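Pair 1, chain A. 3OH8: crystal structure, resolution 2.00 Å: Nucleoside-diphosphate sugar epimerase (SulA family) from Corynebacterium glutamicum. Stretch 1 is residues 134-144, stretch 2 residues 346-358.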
# COMPACT_ATOMS: atom_id res chain seq x y z
N LYS A 134 -8.17 9.87 -3.89
CA LYS A 134 -7.46 11.02 -4.47
C LYS A 134 -6.40 10.56 -5.46
O LYS A 134 -6.25 11.15 -6.55
CB LYS A 134 -6.84 11.89 -3.38
CG LYS A 134 -7.86 12.79 -2.68
CD LYS A 134 -7.21 13.66 -1.61
CE LYS A 134 -8.24 14.65 -1.04
NZ LYS A 134 -7.76 15.35 0.19
N PHE A 135 -5.67 9.51 -5.10
CA PHE A 135 -4.66 8.98 -6.00
C PHE A 135 -5.28 8.53 -7.31
O PHE A 135 -4.76 8.83 -8.38
CB PHE A 135 -3.91 7.77 -5.41
CG PHE A 135 -3.09 7.04 -6.45
CD1 PHE A 135 -1.88 7.56 -6.89
CD2 PHE A 135 -3.56 5.89 -7.05
CE1 PHE A 135 -1.14 6.93 -7.88
CE2 PHE A 135 -2.83 5.25 -8.05
CZ PHE A 135 -1.61 5.78 -8.45
N LEU A 136 -6.37 7.78 -7.22
CA LEU A 136 -7.03 7.31 -8.45
C LEU A 136 -7.48 8.49 -9.30
O LEU A 136 -7.42 8.44 -10.53
CB LEU A 136 -8.22 6.40 -8.12
CG LEU A 136 -7.85 5.06 -7.45
CD1 LEU A 136 -9.10 4.42 -6.89
CD2 LEU A 136 -7.14 4.12 -8.43
N SER A 137 -7.93 9.56 -8.65
CA SER A 137 -8.42 10.75 -9.34
C SER A 137 -7.29 11.47 -10.10
O SER A 137 -7.41 11.76 -11.29
CB SER A 137 -9.07 11.70 -8.34
OG SER A 137 -9.52 12.89 -8.97
N ARG A 138 -6.19 11.74 -9.40
CA ARG A 138 -5.00 12.32 -10.04
C ARG A 138 -4.55 11.45 -11.21
O ARG A 138 -4.19 11.95 -12.28
CB ARG A 138 -3.83 12.40 -9.05
CG ARG A 138 -4.05 13.34 -7.89
CD ARG A 138 -2.75 13.59 -7.12
NE ARG A 138 -2.17 12.40 -6.48
CZ ARG A 138 -2.47 11.99 -5.26
NH1 ARG A 138 -3.41 12.62 -4.55
NH2 ARG A 138 -1.88 10.92 -4.75
N THR A 139 -4.56 10.14 -11.00
CA THR A 139 -4.04 9.23 -12.01
C THR A 139 -4.95 9.17 -13.24
O THR A 139 -4.48 8.93 -14.35
CB THR A 139 -3.85 7.82 -11.42
OG1 THR A 139 -2.93 7.90 -10.32
CG2 THR A 139 -3.33 6.85 -12.47
N SER A 140 -6.24 9.41 -13.04
CA SER A 140 -7.17 9.40 -14.16
C SER A 140 -6.79 10.46 -15.19
O SER A 140 -7.28 10.44 -16.31
CB SER A 140 -8.61 9.65 -13.69
OG SER A 140 -8.81 11.02 -13.37
N THR A 141 -5.91 11.39 -14.82
CA THR A 141 -5.54 12.43 -15.78
C THR A 141 -4.42 12.00 -16.71
O THR A 141 -4.06 12.73 -17.63
CB THR A 141 -5.12 13.74 -15.10
OG1 THR A 141 -3.90 13.54 -14.37
CG2 THR A 141 -6.22 14.24 -14.16
N LEU A 142 -3.90 10.79 -16.48
CA LEU A 142 -2.67 10.34 -17.14
C LEU A 142 -2.93 9.35 -18.25
O LEU A 142 -2.01 9.03 -19.00
CB LEU A 142 -1.70 9.74 -16.11
CG LEU A 142 -1.32 10.66 -14.96
CD1 LEU A 142 -0.44 9.91 -13.95
CD2 LEU A 142 -0.60 11.91 -15.50
N PHE A 143 -4.15 8.83 -18.34
CA PHE A 143 -4.44 7.82 -19.35
C PHE A 143 -5.94 7.74 -19.61
O PHE A 143 -6.73 8.41 -18.94
CB PHE A 143 -3.87 6.45 -18.94
CG PHE A 143 -4.69 5.73 -17.89
CD1 PHE A 143 -4.89 6.29 -16.63
CD2 PHE A 143 -5.25 4.50 -18.17
CE1 PHE A 143 -5.65 5.62 -15.67
CE2 PHE A 143 -6.01 3.83 -17.22
CZ PHE A 143 -6.22 4.40 -15.97
N ASP A 144 -6.34 6.92 -20.58
CA ASP A 144 -7.74 6.89 -21.01
C ASP A 144 -8.70 6.31 -19.97
O ASP A 144 -9.92 6.48 -20.09
CB ASP A 144 -7.89 6.20 -22.38
CG ASP A 144 -7.57 4.70 -22.33
OD1 ASP A 144 -7.54 4.12 -21.23
OD2 ASP A 144 -7.38 4.11 -23.41
N THR A 346 3.66 1.87 -3.89
CA THR A 346 2.65 1.30 -4.78
C THR A 346 2.06 2.36 -5.73
O THR A 346 1.83 2.07 -6.90
CB THR A 346 1.54 0.50 -4.04
OG1 THR A 346 0.80 1.36 -3.16
CG2 THR A 346 2.17 -0.63 -3.21
N ASP A 347 1.81 3.58 -5.23
CA ASP A 347 1.37 4.67 -6.11
C ASP A 347 2.30 4.80 -7.31
O ASP A 347 1.86 4.99 -8.45
CB ASP A 347 1.33 6.01 -5.37
CG ASP A 347 0.07 6.18 -4.53
OD1 ASP A 347 -0.77 5.24 -4.47
OD2 ASP A 347 -0.09 7.26 -3.92
N ILE A 348 3.61 4.71 -7.05
CA ILE A 348 4.60 4.87 -8.12
C ILE A 348 4.53 3.71 -9.10
O ILE A 348 4.57 3.92 -10.31
CB ILE A 348 6.01 5.07 -7.53
CG1 ILE A 348 6.09 6.46 -6.88
CG2 ILE A 348 7.07 4.95 -8.61
CD1 ILE A 348 7.27 6.64 -5.91
N TYR A 349 4.39 2.49 -8.60
CA TYR A 349 4.20 1.35 -9.49
C TYR A 349 2.94 1.52 -10.34
O TYR A 349 2.95 1.32 -11.56
CB TYR A 349 4.13 0.04 -8.70
CG TYR A 349 5.51 -0.58 -8.48
CD1 TYR A 349 6.14 -1.29 -9.49
CD2 TYR A 349 6.15 -0.46 -7.25
CE1 TYR A 349 7.40 -1.87 -9.29
CE2 TYR A 349 7.41 -1.03 -7.04
CZ TYR A 349 8.03 -1.72 -8.06
OH TYR A 349 9.28 -2.28 -7.85
N TYR A 350 1.86 1.86 -9.66
CA TYR A 350 0.55 2.01 -10.29
C TYR A 350 0.65 3.07 -11.38
O TYR A 350 0.27 2.82 -12.53
CB TYR A 350 -0.47 2.37 -9.21
CG TYR A 350 -1.93 2.27 -9.60
CD1 TYR A 350 -2.42 2.89 -10.74
CD2 TYR A 350 -2.84 1.60 -8.78
CE1 TYR A 350 -3.78 2.81 -11.08
CE2 TYR A 350 -4.19 1.52 -9.11
CZ TYR A 350 -4.65 2.13 -10.25
OH TYR A 350 -5.99 2.05 -10.57
N ARG A 351 1.20 4.23 -11.04
CA ARG A 351 1.43 5.26 -12.03
C ARG A 351 2.27 4.76 -13.21
O ARG A 351 1.95 5.03 -14.37
CB ARG A 351 2.09 6.50 -11.42
CG ARG A 351 2.23 7.62 -12.44
CD ARG A 351 2.86 8.90 -11.90
NE ARG A 351 2.93 9.86 -12.99
CZ ARG A 351 2.94 11.17 -12.86
NH1 ARG A 351 2.91 11.73 -11.66
NH2 ARG A 351 2.96 11.93 -13.95
N ALA A 352 3.37 4.06 -12.91
CA ALA A 352 4.24 3.56 -13.98
C ALA A 352 3.45 2.67 -14.95
O ALA A 352 3.64 2.72 -16.17
CB ALA A 352 5.42 2.79 -13.40
N ILE A 353 2.57 1.85 -14.39
CA ILE A 353 1.76 0.95 -15.20
C ILE A 353 0.93 1.69 -16.25
O ILE A 353 0.91 1.30 -17.42
CB ILE A 353 0.86 0.07 -14.31
CG1 ILE A 353 1.70 -0.92 -13.50
CG2 ILE A 353 -0.20 -0.64 -15.14
CD1 ILE A 353 0.88 -1.67 -12.44
N VAL A 354 0.27 2.77 -15.83
CA VAL A 354 -0.69 3.46 -16.71
C VAL A 354 -0.15 4.70 -17.43
O VAL A 354 -0.72 5.13 -18.43
CB VAL A 354 -1.99 3.86 -15.94
CG1 VAL A 354 -2.54 2.68 -15.16
CG2 VAL A 354 -1.73 5.01 -14.99
N ASP A 355 0.95 5.26 -16.94
CA ASP A 355 1.44 6.55 -17.44
C ASP A 355 2.62 6.37 -18.38
O ASP A 355 3.75 6.11 -17.95
CB ASP A 355 1.83 7.45 -16.25
CG ASP A 355 2.25 8.85 -16.68
OD1 ASP A 355 2.20 9.17 -17.88
OD2 ASP A 355 2.65 9.62 -15.79
N ALA A 356 2.37 6.50 -19.68
CA ALA A 356 3.41 6.31 -20.68
C ALA A 356 4.55 7.33 -20.56
O ALA A 356 5.56 7.19 -21.24
CB ALA A 356 2.82 6.34 -22.08
N GLN A 357 4.41 8.35 -19.70
CA GLN A 357 5.50 9.31 -19.47
C GLN A 357 6.64 8.68 -18.68
O GLN A 357 7.76 9.20 -18.66
CB GLN A 357 5.01 10.51 -18.67
CG GLN A 357 4.11 11.46 -19.41
CD GLN A 357 3.58 12.56 -18.50
OE1 GLN A 357 2.84 12.29 -17.55
NE2 GLN A 357 3.96 13.80 -18.78
N ILE A 358 6.34 7.58 -18.00
CA ILE A 358 7.30 6.96 -17.10
C ILE A 358 8.14 5.91 -17.83
O ILE A 358 7.63 4.88 -18.26
CB ILE A 358 6.59 6.33 -15.89
CG1 ILE A 358 5.90 7.43 -15.09
CG2 ILE A 358 7.58 5.57 -15.00
CD1 ILE A 358 5.21 6.96 -13.86
O HOH W 1 0.64 9.42 -5.32
O HOH W 2 0.38 10.41 -19.33
O HOH W 3 -0.57 7.10 -20.63

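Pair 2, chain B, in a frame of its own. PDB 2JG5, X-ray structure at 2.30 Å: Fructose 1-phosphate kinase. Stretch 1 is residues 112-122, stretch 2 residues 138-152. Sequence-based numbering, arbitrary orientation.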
# COMPACT_ATOMS: atom_id res chain seq x y z
N GLN B 112 -13.03 -15.30 -14.42
CA GLN B 112 -12.61 -13.93 -14.61
C GLN B 112 -11.75 -13.75 -15.85
O GLN B 112 -11.95 -12.81 -16.61
CB GLN B 112 -11.89 -13.43 -13.36
CG GLN B 112 -12.86 -12.96 -12.29
CD GLN B 112 -12.37 -13.17 -10.88
OE1 GLN B 112 -11.21 -13.51 -10.64
NE2 GLN B 112 -13.27 -12.97 -9.92
N PHE B 113 -10.80 -14.66 -16.07
CA PHE B 113 -10.03 -14.65 -17.30
C PHE B 113 -10.94 -14.81 -18.53
O PHE B 113 -10.72 -14.16 -19.56
CB PHE B 113 -8.92 -15.72 -17.31
CG PHE B 113 -8.09 -15.68 -18.56
CD1 PHE B 113 -7.10 -14.71 -18.72
CD2 PHE B 113 -8.32 -16.58 -19.60
CE1 PHE B 113 -6.35 -14.64 -19.88
CE2 PHE B 113 -7.56 -16.53 -20.76
CZ PHE B 113 -6.59 -15.56 -20.90
N GLU B 114 -11.95 -15.68 -18.41
CA GLU B 114 -12.98 -15.87 -19.44
C GLU B 114 -13.72 -14.57 -19.77
O GLU B 114 -13.96 -14.28 -20.95
CB GLU B 114 -13.96 -16.97 -19.02
CG GLU B 114 -13.40 -18.37 -19.17
CD GLU B 114 -14.02 -19.41 -18.24
OE1 GLU B 114 -15.19 -19.23 -17.80
OE2 GLU B 114 -13.34 -20.43 -17.96
N GLN B 115 -14.05 -13.80 -18.74
CA GLN B 115 -14.61 -12.45 -18.90
C GLN B 115 -13.73 -11.53 -19.76
O GLN B 115 -14.25 -10.75 -20.57
CB GLN B 115 -14.82 -11.78 -17.55
CG GLN B 115 -15.98 -12.29 -16.72
CD GLN B 115 -16.11 -11.57 -15.40
OE1 GLN B 115 -16.16 -10.33 -15.35
NE2 GLN B 115 -16.16 -12.32 -14.31
N LEU B 116 -12.41 -11.60 -19.57
CA LEU B 116 -11.46 -10.81 -20.36
C LEU B 116 -11.51 -11.20 -21.83
O LEU B 116 -11.57 -10.34 -22.69
CB LEU B 116 -10.03 -10.96 -19.82
CG LEU B 116 -8.91 -10.39 -20.70
CD1 LEU B 116 -9.14 -8.89 -20.94
CD2 LEU B 116 -7.53 -10.63 -20.10
N LEU B 117 -11.45 -12.51 -22.09
CA LEU B 117 -11.58 -13.05 -23.44
C LEU B 117 -12.90 -12.65 -24.11
O LEU B 117 -12.93 -12.45 -25.33
CB LEU B 117 -11.49 -14.57 -23.41
CG LEU B 117 -10.22 -15.26 -22.92
CD1 LEU B 117 -10.36 -16.77 -23.09
CD2 LEU B 117 -8.97 -14.71 -23.64
N GLN B 118 -13.97 -12.56 -23.32
CA GLN B 118 -15.27 -12.16 -23.86
C GLN B 118 -15.22 -10.72 -24.38
O GLN B 118 -15.90 -10.39 -25.35
CB GLN B 118 -16.40 -12.32 -22.83
CG GLN B 118 -17.81 -11.92 -23.32
CD GLN B 118 -18.40 -12.88 -24.35
OE1 GLN B 118 -18.03 -14.05 -24.39
NE2 GLN B 118 -19.33 -12.39 -25.16
N GLN B 119 -14.39 -9.89 -23.75
CA GLN B 119 -14.17 -8.52 -24.21
C GLN B 119 -13.39 -8.48 -25.51
O GLN B 119 -13.66 -7.65 -26.37
CB GLN B 119 -13.43 -7.71 -23.15
CG GLN B 119 -14.23 -7.46 -21.90
CD GLN B 119 -13.48 -6.61 -20.92
OE1 GLN B 119 -12.26 -6.72 -20.79
NE2 GLN B 119 -14.20 -5.75 -20.21
N ILE B 120 -12.41 -9.37 -25.64
CA ILE B 120 -11.60 -9.44 -26.86
C ILE B 120 -12.46 -9.97 -28.00
O ILE B 120 -12.26 -9.59 -29.16
CB ILE B 120 -10.34 -10.31 -26.68
CG1 ILE B 120 -9.59 -9.95 -25.38
CG2 ILE B 120 -9.43 -10.23 -27.93
CD1 ILE B 120 -9.06 -8.51 -25.27
N LYS B 121 -13.41 -10.84 -27.67
CA LYS B 121 -14.40 -11.34 -28.63
C LYS B 121 -15.27 -10.24 -29.26
O LYS B 121 -15.83 -10.44 -30.34
CB LYS B 121 -15.28 -12.43 -28.01
CG LYS B 121 -14.62 -13.80 -28.00
CD LYS B 121 -15.32 -14.81 -27.09
CE LYS B 121 -14.47 -16.08 -26.96
NZ LYS B 121 -14.97 -17.01 -25.90
N ASN B 122 -15.38 -9.10 -28.59
CA ASN B 122 -16.24 -8.02 -29.08
C ASN B 122 -15.52 -6.96 -29.89
O ASN B 122 -16.12 -5.94 -30.25
CB ASN B 122 -17.04 -7.39 -27.93
CG ASN B 122 -18.08 -8.34 -27.35
OD1 ASN B 122 -18.88 -8.93 -28.08
ND2 ASN B 122 -18.07 -8.50 -26.03
N SER B 138 -1.89 -17.43 -11.79
CA SER B 138 -3.28 -17.88 -11.68
C SER B 138 -4.07 -17.86 -13.00
O SER B 138 -5.17 -18.42 -13.06
CB SER B 138 -4.02 -17.10 -10.59
OG SER B 138 -4.03 -15.71 -10.87
N ILE B 139 -3.52 -17.23 -14.04
CA ILE B 139 -4.16 -17.28 -15.36
C ILE B 139 -3.45 -18.27 -16.31
O ILE B 139 -2.33 -18.69 -16.03
CB ILE B 139 -4.36 -15.86 -15.99
CG1 ILE B 139 -3.04 -15.25 -16.48
CG2 ILE B 139 -5.10 -14.94 -15.02
CD1 ILE B 139 -3.23 -14.12 -17.49
N PRO B 140 -4.10 -18.65 -17.43
CA PRO B 140 -3.54 -19.67 -18.31
C PRO B 140 -2.16 -19.26 -18.80
O PRO B 140 -1.99 -18.13 -19.25
CB PRO B 140 -4.51 -19.70 -19.49
CG PRO B 140 -5.77 -19.21 -18.94
CD PRO B 140 -5.40 -18.16 -17.94
N SER B 141 -1.18 -20.14 -18.71
CA SER B 141 0.17 -19.74 -19.11
C SER B 141 0.22 -19.43 -20.61
O SER B 141 1.11 -18.71 -21.07
CB SER B 141 1.24 -20.74 -18.66
OG SER B 141 0.96 -22.07 -19.09
N ASP B 142 -0.76 -19.95 -21.36
CA ASP B 142 -0.91 -19.64 -22.78
C ASP B 142 -1.90 -18.50 -23.02
O ASP B 142 -2.52 -18.43 -24.08
CB ASP B 142 -1.30 -20.89 -23.58
CG ASP B 142 -2.78 -21.29 -23.39
OD1 ASP B 142 -3.28 -22.05 -24.26
OD2 ASP B 142 -3.44 -20.88 -22.40
N ALA B 143 -2.04 -17.61 -22.03
CA ALA B 143 -2.98 -16.48 -22.08
C ALA B 143 -2.78 -15.57 -23.29
O ALA B 143 -3.76 -15.07 -23.85
CB ALA B 143 -2.90 -15.69 -20.80
N TYR B 144 -1.53 -15.35 -23.69
CA TYR B 144 -1.24 -14.54 -24.89
C TYR B 144 -1.88 -15.16 -26.12
O TYR B 144 -2.54 -14.46 -26.90
CB TYR B 144 0.28 -14.34 -25.08
CG TYR B 144 0.80 -13.11 -24.38
CD1 TYR B 144 0.89 -11.89 -25.06
CD2 TYR B 144 1.17 -13.15 -23.03
CE1 TYR B 144 1.36 -10.75 -24.41
CE2 TYR B 144 1.63 -12.01 -22.38
CZ TYR B 144 1.71 -10.81 -23.09
OH TYR B 144 2.16 -9.67 -22.47
N ALA B 145 -1.70 -16.47 -26.27
CA ALA B 145 -2.22 -17.21 -27.41
C ALA B 145 -3.74 -17.24 -27.44
O ALA B 145 -4.34 -17.21 -28.50
CB ALA B 145 -1.67 -18.64 -27.41
N GLN B 146 -4.35 -17.33 -26.26
CA GLN B 146 -5.80 -17.38 -26.12
C GLN B 146 -6.44 -16.05 -26.54
O GLN B 146 -7.54 -16.02 -27.09
CB GLN B 146 -6.21 -17.73 -24.68
CG GLN B 146 -5.80 -19.15 -24.22
CD GLN B 146 -6.62 -19.62 -23.02
OE1 GLN B 146 -7.72 -19.12 -22.76
NE2 GLN B 146 -6.08 -20.59 -22.27
N ILE B 147 -5.72 -14.96 -26.29
CA ILE B 147 -6.13 -13.65 -26.77
C ILE B 147 -5.87 -13.59 -28.28
O ILE B 147 -6.78 -13.30 -29.07
CB ILE B 147 -5.42 -12.52 -25.96
CG1 ILE B 147 -6.11 -12.35 -24.60
CG2 ILE B 147 -5.41 -11.19 -26.73
CD1 ILE B 147 -5.20 -11.80 -23.50
N ALA B 148 -4.64 -13.92 -28.68
CA ALA B 148 -4.21 -13.81 -30.08
C ALA B 148 -5.14 -14.54 -31.04
O ALA B 148 -5.38 -14.11 -32.18
CB ALA B 148 -2.80 -14.33 -30.23
N GLN B 149 -5.69 -15.65 -30.57
CA GLN B 149 -6.56 -16.50 -31.35
C GLN B 149 -7.93 -15.89 -31.63
O GLN B 149 -8.56 -16.18 -32.65
CB GLN B 149 -6.73 -17.79 -30.61
CG GLN B 149 -7.17 -18.90 -31.45
CD GLN B 149 -7.43 -20.09 -30.61
OE1 GLN B 149 -7.80 -19.95 -29.43
NE2 GLN B 149 -7.23 -21.28 -31.18
N ILE B 150 -8.41 -15.09 -30.68
CA ILE B 150 -9.66 -14.38 -30.80
C ILE B 150 -9.53 -13.21 -31.79
O ILE B 150 -10.42 -12.98 -32.62
CB ILE B 150 -10.16 -13.86 -29.43
CG1 ILE B 150 -10.54 -15.04 -28.52
CG2 ILE B 150 -11.34 -12.91 -29.60
CD1 ILE B 150 -10.87 -14.63 -27.08
N THR B 151 -8.42 -12.48 -31.69
CA THR B 151 -8.18 -11.32 -32.55
C THR B 151 -8.00 -11.76 -33.99
O THR B 151 -8.38 -11.03 -34.90
CB THR B 151 -6.92 -10.52 -32.14
OG1 THR B 151 -5.76 -11.33 -32.30
CG2 THR B 151 -7.05 -10.03 -30.72
N ALA B 152 -7.44 -12.95 -34.17
CA ALA B 152 -7.33 -13.56 -35.48
C ALA B 152 -8.70 -13.79 -36.11
O ALA B 152 -8.84 -13.71 -37.32
CB ALA B 152 -6.56 -14.88 -35.39

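Pair 1 and pair 2 share one arrangement: two helices that run roughly parallel, with an angle of 27° between their N-to-C directions. The axes approach to 11.2 Å in pair 1 and 9.6 Å in pair 2. Fourteen central residues superpose with an RMSD of 0.6 Å. The buried surface is also similar, 552 Å² against 536 Å². No direct hydrogen bond crosses between the stretches in either pair.

The clearest match is Phe135(A) with Phe113(B). Both have a t rotamer at chi1 and point toward the other stretch. Their surroundings differ. In pair 1 the edge of the Phe135(A) ring meets the face of Tyr350(A), with planes at 80° and CE2 of Phe135(A) 3.5 Å from CG of Tyr350(A). The carboxylate carbon CG of Asp347(A) lies over one face of the phenylalanine, 3.4 Å from its CD1. In pair 2 the tyrosine position is Gln146(B), whose OE1 sits at the ring edge, 3.3 Å from CE2 of Phe113(B). The amide is held by its own stretch: NE2 of Gln146(B) donates to OD2 of Asp142(B) at 2.7 Å. Asp347(A) is matched by the small Ala143(B), whose CB is 3.7 Å from CZ of Phe113(B). Pro140(B), which has no matched position, lies over one face of Phe113(B), its CD 3.7 Å from the ring centroid.

Arg138(A) matches Leu116(B). NH2 of Arg138(A) and OD2 of Asp347(A) are 4.2 Å apart, beyond a salt bridge, and water 1 links them. Leu116(B) instead makes a loose apolar contact, with CD2 4.3 Å from CD1 of Ile147(B).

Further along, Thr139(A) matches Leu117(B), and Val354(A) matches Ile150(B). CG2 of Thr139(A) is 3.5 Å from CG2 of Val354(A); CB of Leu117(B) is 3.7 Å from CD1 of Ile150(B). Leu142(A) matches Ile120(B). In pair 1 CD1 of Leu142(A) packs over one face of the Arg351(A) guanidinium, 3.5 Å from NE. That NE is fixed by a salt bridge to OD2 of Asp355(A) at 2.8 Å. Ile147(B) matches this arginine and Thr151(B) matches Asp355(A), so no salt bridge forms here. CG2 of Ile120(B) is 3.7 Å from CG2 of Thr151(B). CG2 of Ile120(B) also lies 3.7 Å from CG2 of Ile150(B).

Phe143(A) and Lys121(B) coincide at the far end. CB of Val354(A) sits over the Phe143(A) ring, 3.8 Å from its centroid, whereas Lys121(B) brings its aliphatic CG to 3.8 Å from CG2 of Ile150(B). Pair 1 adds an aromatic pair, charged side chains and bridging water to its apolar contacts; pair 2 packs mostly apolar side chains, one of them aromatic.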